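Local coordinates for protein phosphatidylinositol-specific phospholipase C (Listeria monocytogenes, PDB 2PLC) that is a phosphatidylinositol-specific phospholipase C, a bacterial enzyme of the phospholipase C X-domain family with an irregular TIM-barrel fold, at residues A[181-186]-A[192-197]. Numbering follows the deposited sequence.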
loop_
_atom_site.group_PDB
_atom_site.type_symbol
_atom_site.label_atom_id
_atom_site.label_comp_id
_atom_site.label_asym_id
_atom_site.label_seq_id
_atom_site.Cartn_x
_atom_site.Cartn_y
_atom_site.Cartn_z
ATOM N N VAL A 181 9.561 2.425 -8.258
ATOM C CA VAL A 181 10.777 2.841 -7.567
ATOM C C VAL A 181 10.482 2.612 -6.088
ATOM O O VAL A 181 9.572 3.230 -5.530
ATOM C CB VAL A 181 11.100 4.324 -7.814
ATOM C CG1 VAL A 181 12.353 4.719 -7.051
ATOM C CG2 VAL A 181 11.297 4.572 -9.299
ATOM N N ILE A 182 11.245 1.718 -5.461
ATOM C CA ILE A 182 11.023 1.380 -4.057
ATOM C C ILE A 182 12.101 1.796 -3.048
ATOM O O ILE A 182 13.285 1.493 -3.211
ATOM C CB ILE A 182 10.758 -0.145 -3.899
ATOM C CG1 ILE A 182 9.604 -0.571 -4.810
ATOM C CG2 ILE A 182 10.421 -0.489 -2.442
ATOM C CD1 ILE A 182 9.348 -2.051 -4.823
ATOM N N GLN A 183 11.674 2.516 -2.017
ATOM C CA GLN A 183 12.566 2.924 -0.941
ATOM C C GLN A 183 12.070 2.117 0.256
ATOM O O GLN A 183 10.984 2.368 0.781
ATOM C CB GLN A 183 12.469 4.428 -0.661
ATOM C CG GLN A 183 13.427 4.933 0.430
ATOM C CD GLN A 183 12.882 4.764 1.843
ATOM O OE1 GLN A 183 12.007 5.512 2.271
ATOM N NE2 GLN A 183 13.407 3.785 2.574
ATOM N N ASP A 184 12.846 1.111 0.641
ATOM C CA ASP A 184 12.478 0.255 1.754
ATOM C C ASP A 184 13.672 -0.054 2.645
ATOM O O ASP A 184 13.998 -1.218 2.890
ATOM C CB ASP A 184 11.852 -1.038 1.231
ATOM C CG ASP A 184 11.173 -1.849 2.323
ATOM O OD1 ASP A 184 10.829 -1.285 3.380
ATOM O OD2 ASP A 184 10.972 -3.059 2.110
ATOM N N ASP A 185 14.337 0.996 3.112
ATOM C CA ASP A 185 15.476 0.841 4.009
ATOM C C ASP A 185 14.893 0.711 5.424
ATOM O O ASP A 185 14.778 1.696 6.168
ATOM C CB ASP A 185 16.394 2.062 3.901
ATOM C CG ASP A 185 17.570 1.997 4.855
ATOM O OD1 ASP A 185 18.056 0.884 5.149
ATOM O OD2 ASP A 185 18.012 3.067 5.320
ATOM N N TYR A 186 14.503 -0.508 5.778
ATOM C CA TYR A 186 13.895 -0.772 7.081
ATOM C C TYR A 186 14.868 -1.248 8.162
ATOM O O TYR A 186 14.611 -1.057 9.353
ATOM C CB TYR A 186 12.785 -1.818 6.930
ATOM C CG TYR A 186 13.312 -3.179 6.539
ATOM C CD1 TYR A 186 13.533 -3.506 5.200
ATOM C CD2 TYR A 186 13.640 -4.126 7.512
ATOM C CE1 TYR A 186 14.075 -4.744 4.839
ATOM C CE2 TYR A 186 14.184 -5.366 7.162
ATOM C CZ TYR A 186 14.400 -5.668 5.825
ATOM O OH TYR A 186 14.949 -6.886 5.483
ATOM N N LYS A 192 17.870 10.319 11.214
ATOM C CA LYS A 192 18.405 11.325 10.288
ATOM C C LYS A 192 18.585 10.753 8.880
ATOM O O LYS A 192 18.125 11.338 7.902
ATOM C CB LYS A 192 19.743 11.884 10.807
ATOM C CG LYS A 192 19.692 13.338 11.331
ATOM C CD LYS A 192 19.864 14.397 10.207
ATOM C CE LYS A 192 19.708 15.861 10.714
ATOM N NZ LYS A 192 19.651 16.909 9.632
ATOM N N THR A 193 19.214 9.587 8.786
ATOM C CA THR A 193 19.437 8.946 7.495
ATOM C C THR A 193 18.122 8.541 6.834
ATOM O O THR A 193 17.916 8.797 5.650
ATOM C CB THR A 193 20.342 7.705 7.638
ATOM O OG1 THR A 193 21.627 8.114 8.127
ATOM C CG2 THR A 193 20.516 6.999 6.299
ATOM N N LYS A 194 17.237 7.916 7.606
ATOM C CA LYS A 194 15.944 7.476 7.091
ATOM C C LYS A 194 15.137 8.659 6.554
ATOM O O LYS A 194 14.470 8.551 5.519
ATOM C CB LYS A 194 15.159 6.752 8.186
ATOM C CG LYS A 194 13.803 6.208 7.753
ATOM C CD LYS A 194 13.915 5.097 6.707
ATOM C CE LYS A 194 12.528 4.537 6.368
ATOM N NZ LYS A 194 12.556 3.420 5.378
ATOM N N PHE A 195 15.214 9.795 7.245
ATOM C CA PHE A 195 14.483 10.976 6.813
ATOM C C PHE A 195 15.037 11.474 5.473
ATOM O O PHE A 195 14.271 11.846 4.579
ATOM C CB PHE A 195 14.554 12.079 7.873
ATOM C CG PHE A 195 13.681 13.257 7.569
ATOM C CD1 PHE A 195 12.320 13.087 7.345
ATOM C CD2 PHE A 195 14.220 14.535 7.469
ATOM C CE1 PHE A 195 11.506 14.173 7.025
ATOM C CE2 PHE A 195 13.408 15.628 7.145
ATOM C CZ PHE A 195 12.048 15.443 6.923
ATOM N N LYS A 196 16.362 11.457 5.332
ATOM C CA LYS A 196 17.008 11.890 4.098
ATOM C C LYS A 196 16.522 11.053 2.919
ATOM O O LYS A 196 16.137 11.599 1.882
ATOM C CB LYS A 196 18.534 11.812 4.232
ATOM C CG LYS A 196 19.177 13.124 4.697
ATOM C CD LYS A 196 20.620 12.952 5.185
ATOM C CE LYS A 196 21.532 12.305 4.139
ATOM N NZ LYS A 196 21.780 13.162 2.936
ATOM N N GLU A 197 16.484 9.733 3.107
ATOM C CA GLU A 197 16.034 8.809 2.069
ATOM C C GLU A 197 14.574 9.032 1.707
ATOM O O GLU A 197 14.178 8.866 0.551
ATOM C CB GLU A 197 16.240 7.366 2.521
ATOM C CG GLU A 197 17.694 7.020 2.758
ATOM C CD GLU A 197 17.870 5.646 3.354
ATOM O OE1 GLU A 197 17.093 5.285 4.263
ATOM O OE2 GLU A 197 18.793 4.925 2.922
HETATM O O HOH W 1 11.576 0.728 4.971
#
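Lys194 reaches from helix 191-207 to the backbone of Asp185, where its ammonium donates a hydrogen bond to the carbonyl oxygen (NZ to O 2.9 Å). The approach is from above the carbonyl plane, 63° out of it. The lysine chain bends once, at chi2 (65°), and is extended from there to NZ, which lets it run from the helix to the loop following strand 180-183; its CD and CE lie alongside the same carbonyl oxygen. Asp185 is the centre of an inverse gamma turn, closed by a weak bond from Tyr186 N to Asp184 O. A water accepts a second bond from NZ of Lys194 (2.9 Å) and donates one to OD1 of Asp184, linking two opposite charges that do not touch. His216 O, at the end of strand 212-216, takes another bond from the ammonium.

Two carboxylates meet beside this point. Asp185 OD2 and Glu197 OE1 are 2.6 Å apart, the acid planes turned 84° against each other and the side chains crossing at about a right angle. The glutamate comes off the helix with CG anti to its carbonyl carbon and stretches toward the loop, its OE1 also lying 3.3 Å from CB of Asp185.

Apolar contact is slight: CG of Gln183, a buried residue, lies 4.3 Å from CB of Glu197.

Together these contacts join the end of the strand to the first turns of the helix in the beta-alpha-beta unit 180-183, 191-207, 212-216 of the barrel. The buried ammonium is shared among carbonyl oxygens and water, whereas the short carboxylate pair suggests that one acid holds a proton, its affinity probably raised by the neighbouring negative charge.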